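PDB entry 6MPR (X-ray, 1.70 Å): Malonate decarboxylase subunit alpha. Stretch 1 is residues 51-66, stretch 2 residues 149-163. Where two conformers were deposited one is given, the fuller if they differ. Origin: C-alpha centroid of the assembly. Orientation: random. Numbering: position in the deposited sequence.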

# COMPACT_ATOMS: atom_id res chain seq x y z
N VAL A 51 17.04 3.35 31.35
CA VAL A 51 17.09 2.31 30.32
C VAL A 51 17.03 2.93 28.92
O VAL A 51 17.72 2.47 28.01
N LEU A 52 16.22 3.99 28.73
CA LEU A 52 16.23 4.70 27.44
C LEU A 52 17.62 5.24 27.11
O LEU A 52 18.07 5.15 25.97
N GLU A 53 18.30 5.83 28.10
CA GLU A 53 19.65 6.34 27.92
C GLU A 53 20.68 5.24 27.65
O GLU A 53 21.81 5.55 27.27
N THR A 54 20.32 3.99 27.90
CA THR A 54 21.19 2.84 27.67
C THR A 54 20.94 2.21 26.31
O THR A 54 21.89 1.79 25.64
N LEU A 55 19.68 2.14 25.90
CA LEU A 55 19.30 1.45 24.67
C LEU A 55 19.35 2.34 23.43
O LEU A 55 19.50 1.84 22.31
N ILE A 56 19.19 3.65 23.61
CA ILE A 56 19.19 4.60 22.50
C ILE A 56 20.57 5.24 22.42
O ILE A 56 21.23 5.45 23.44
N THR A 57 21.03 5.50 21.20
CA THR A 57 22.33 6.06 20.88
C THR A 57 22.13 7.36 20.11
O THR A 57 21.19 7.46 19.32
N PRO A 58 22.99 8.37 20.29
CA PRO A 58 22.84 9.60 19.50
C PRO A 58 22.83 9.29 18.01
O PRO A 58 23.54 8.41 17.53
N GLY A 59 22.00 10.04 17.26
CA GLY A 59 21.85 9.81 15.84
C GLY A 59 20.89 8.70 15.46
O GLY A 59 20.61 8.52 14.27
N ASP A 60 20.38 7.94 16.43
CA ASP A 60 19.45 6.86 16.12
C ASP A 60 18.21 7.39 15.41
O ASP A 60 17.69 8.45 15.76
N LYS A 61 17.73 6.62 14.43
CA LYS A 61 16.35 6.77 13.95
C LYS A 61 15.41 6.12 14.96
O LYS A 61 15.47 4.91 15.18
N VAL A 62 14.52 6.91 15.55
CA VAL A 62 13.65 6.46 16.64
C VAL A 62 12.23 6.67 16.16
O VAL A 62 11.80 7.81 15.99
N VAL A 63 11.51 5.57 15.95
CA VAL A 63 10.07 5.63 15.72
C VAL A 63 9.39 5.78 17.07
O VAL A 63 9.65 5.00 17.99
N LEU A 64 8.51 6.77 17.19
CA LEU A 64 7.80 7.05 18.44
C LEU A 64 6.33 7.17 18.10
O LEU A 64 5.95 7.96 17.23
N GLU A 65 5.50 6.36 18.76
CA GLU A 65 4.05 6.44 18.58
C GLU A 65 3.47 7.53 19.48
O GLU A 65 3.68 7.50 20.69
N GLY A 66 2.80 8.52 18.89
CA GLY A 66 2.93 8.81 17.48
C GLY A 66 1.99 8.18 16.46
O GLY A 66 2.13 8.43 15.26
N ARG A 149 9.06 3.51 3.98
CA ARG A 149 10.47 3.89 4.03
C ARG A 149 11.22 3.16 5.13
O ARG A 149 12.46 3.14 5.09
N LEU A 150 10.51 2.56 6.09
CA LEU A 150 11.14 1.82 7.18
C LEU A 150 11.88 0.56 6.72
O LEU A 150 12.62 -0.01 7.53
N VAL A 151 11.69 0.09 5.49
CA VAL A 151 12.48 -1.04 4.99
C VAL A 151 13.40 -0.62 3.85
O VAL A 151 14.00 -1.48 3.19
N VAL A 152 13.56 0.69 3.62
CA VAL A 152 14.38 1.16 2.50
C VAL A 152 15.43 2.13 3.02
O VAL A 152 16.59 1.74 3.23
N ASP A 153 15.06 3.39 3.25
CA ASP A 153 16.04 4.41 3.62
C ASP A 153 15.77 5.07 4.97
O ASP A 153 16.51 6.00 5.34
N LEU A 154 14.75 4.64 5.71
CA LEU A 154 14.52 5.08 7.08
C LEU A 154 14.42 3.87 8.00
O LEU A 154 13.50 3.75 8.80
N ILE A 155 15.37 2.93 7.88
CA ILE A 155 15.27 1.70 8.65
C ILE A 155 15.46 2.06 10.12
O ILE A 155 16.49 2.67 10.47
N PRO A 156 14.51 1.75 11.00
CA PRO A 156 14.54 2.32 12.35
C PRO A 156 15.50 1.57 13.26
O PRO A 156 15.61 0.34 13.21
N ASN A 157 16.21 2.33 14.08
CA ASN A 157 17.09 1.76 15.10
C ASN A 157 16.36 1.43 16.39
O ASN A 157 16.77 0.50 17.11
N VAL A 158 15.31 2.19 16.71
CA VAL A 158 14.54 2.06 17.94
C VAL A 158 13.08 2.29 17.59
O VAL A 158 12.75 3.18 16.80
N VAL A 159 12.20 1.48 18.16
CA VAL A 159 10.76 1.71 18.05
C VAL A 159 10.17 1.77 19.45
O VAL A 159 10.38 0.84 20.25
N LEU A 160 9.43 2.84 19.74
CA LEU A 160 8.78 3.10 21.03
C LEU A 160 7.27 3.06 20.78
O LEU A 160 6.71 3.96 20.15
N SER A 161 6.62 2.00 21.27
CA SER A 161 5.23 1.72 20.93
C SER A 161 4.42 1.47 22.19
O SER A 161 4.96 1.40 23.30
N ALA A 162 3.10 1.34 22.02
CA ALA A 162 2.20 1.13 23.15
C ALA A 162 1.19 0.02 22.87
O ALA A 162 0.75 -0.17 21.73
N GLY A 163 0.79 -0.67 23.94
CA GLY A 163 -0.26 -1.67 23.86
C GLY A 163 -1.05 -1.75 25.15
O GLY A 163 -0.74 -1.08 26.14

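Parallel pairing of strands 61-64 and 158-163 (13° between directions) sets the side chains in register: Val62, Leu64, Val158 and Leu160 occupy one face, Val63 and Val159 the other.

On the first face, Leu160 (m, t) is the main bump, with 114 Å² covered. It fits a hollow lined by three side chains: its CD1 lies 3.8 Å from Val62 CG1, its CD2 4.2 Å from Leu52 CD2, and its CB 3.8 Å from Leu64 CD1. Leu64 (t, p) and Leu52 (m, t) both bring their ends nearer than their CA-to-CB bonds suggest. Val158 (t) fills the adjoining space, its CG2 4.1 Å from Ile56 CG1 and 3.5 Å from Asp60 OD2.

On the opposite face, Val63 (t) packs CG2 against both Pro156 CB (3.7 Å) and Leu150 CD2 (4.1 Å), while its CB meets Val159 CG2 at 4.0 Å.

Polar groups secure both ends. Asn157 (m) points toward stretch 1, and its OD1 accepts from Lys61 N (2.8 Å) and from a water (2.9 Å) that also donates to Gly59 O. Lys61 (m, t, t, p) runs along the loop, CD 3.5 Å from Ile155 O. Glu65 (m, t) splits its carboxylate: OE2 accepts from Ser161 OG (2.8 Å), OE1 from Ala162 N (3.1 Å).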

# COMPACT_ATOMS: atom_id res chain seq x y z
CB VAL A 51 15.96 1.29 30.55
CG1 VAL A 51 15.86 0.34 29.36
CG2 VAL A 51 16.21 0.49 31.84
CB LEU A 52 15.21 5.85 27.44
CG LEU A 52 13.73 5.47 27.45
CD1 LEU A 52 12.83 6.70 27.54
CD2 LEU A 52 13.35 4.65 26.21
CB GLU A 53 20.07 7.13 29.15
CG GLU A 53 19.34 8.45 29.31
CD GLU A 53 19.63 9.13 30.63
OE1 GLU A 53 19.22 10.31 30.78
OE2 GLU A 53 20.27 8.51 31.52
CB THR A 54 20.98 1.79 28.77
OG1 THR A 54 21.14 2.39 30.05
CG2 THR A 54 21.95 0.62 28.62
CB LEU A 55 17.89 0.87 24.81
CG LEU A 55 17.77 -0.23 25.87
CD1 LEU A 55 16.33 -0.64 25.99
CD2 LEU A 55 18.62 -1.42 25.49
CB ILE A 56 18.09 5.66 22.66
CG1 ILE A 56 16.72 5.01 22.87
CG2 ILE A 56 18.07 6.62 21.46
CD1 ILE A 56 15.63 6.02 23.13
CB THR A 57 23.15 5.07 20.04
OG1 THR A 57 23.11 3.77 20.66
CG2 THR A 57 24.62 5.48 19.89
CB PRO A 58 24.06 10.43 19.89
CG PRO A 58 24.43 9.94 21.24
CD PRO A 58 24.07 8.48 21.28
CB ASP A 60 19.00 6.15 17.39
CG ASP A 60 19.87 4.97 17.76
OD1 ASP A 60 20.76 4.61 16.96
OD2 ASP A 60 19.63 4.40 18.84
CB LYS A 61 16.19 6.14 12.57
CG LYS A 61 17.03 6.80 11.49
CD LYS A 61 16.83 6.10 10.14
CE LYS A 61 17.76 6.66 9.07
NZ LYS A 61 19.19 6.56 9.46
CB VAL A 62 13.91 7.24 17.94
CG1 VAL A 62 12.95 6.77 19.04
CG2 VAL A 62 15.38 7.07 18.36
CB VAL A 63 9.59 4.37 15.00
CG1 VAL A 63 8.05 4.31 14.97
CG2 VAL A 63 10.16 4.30 13.57
CB LEU A 64 8.31 8.35 19.09
CG LEU A 64 7.52 8.87 20.31
CD1 LEU A 64 7.53 7.83 21.41
CD2 LEU A 64 8.13 10.17 20.82
CB GLU A 65 3.41 5.09 18.92
CG GLU A 65 3.74 3.95 17.95
CD GLU A 65 3.05 2.66 18.34
OE1 GLU A 65 2.30 2.65 19.33
OE2 GLU A 65 3.28 1.64 17.67
CB ARG A 149 10.58 5.40 4.23
CG ARG A 149 10.04 6.17 3.04
CD ARG A 149 10.39 7.64 3.13
NE ARG A 149 11.81 7.87 2.92
CZ ARG A 149 12.40 9.05 3.09
NH1 ARG A 149 11.71 10.10 3.52
NH2 ARG A 149 13.70 9.19 2.87
CB LEU A 150 10.10 1.45 8.24
CG LEU A 150 9.29 2.60 8.84
CD1 LEU A 150 8.30 2.05 9.87
CD2 LEU A 150 10.19 3.65 9.48
CB VAL A 151 11.60 -2.24 4.59
CG1 VAL A 151 10.80 -2.76 5.82
CG2 VAL A 151 10.68 -1.89 3.42
CB VAL A 152 13.53 1.79 1.39
CG1 VAL A 152 14.44 2.34 0.27
CG2 VAL A 152 12.55 0.78 0.81
CB ASP A 153 16.16 5.50 2.53
CG ASP A 153 14.82 6.12 2.16
OD1 ASP A 153 13.81 5.71 2.75
OD2 ASP A 153 14.78 7.00 1.25
CB LEU A 154 13.25 5.92 7.20
CG LEU A 154 13.26 7.30 6.52
CD1 LEU A 154 11.93 8.04 6.69
CD2 LEU A 154 14.42 8.11 7.08
CB ILE A 155 16.29 0.65 8.18
CG1 ILE A 155 16.04 0.29 6.71
CG2 ILE A 155 16.22 -0.60 9.08
CD1 ILE A 155 17.09 -0.68 6.11
CB PRO A 156 13.09 2.18 12.82
CG PRO A 156 12.59 0.96 12.10
CD PRO A 156 13.27 0.99 10.74
CB ASN A 157 18.23 2.73 15.43
CG ASN A 157 19.06 3.07 14.23
OD1 ASN A 157 19.08 4.21 13.77
ND2 ASN A 157 19.79 2.08 13.72
CB VAL A 158 14.99 3.07 19.01
CG1 VAL A 158 14.14 2.93 20.29
CG2 VAL A 158 16.49 2.91 19.32
CB VAL A 159 10.07 0.63 17.20
CG1 VAL A 159 8.58 0.89 17.13
CG2 VAL A 159 10.66 0.60 15.78
CB LEU A 160 9.21 4.45 21.60
CG LEU A 160 10.71 4.69 21.75
CD1 LEU A 160 10.95 6.13 22.25
CD2 LEU A 160 11.30 3.65 22.70
CB SER A 161 5.11 0.50 19.99
OG SER A 161 5.69 0.76 18.73
CB ALA A 162 1.42 2.42 23.48
O HOH W 1 20.68 6.26 12.45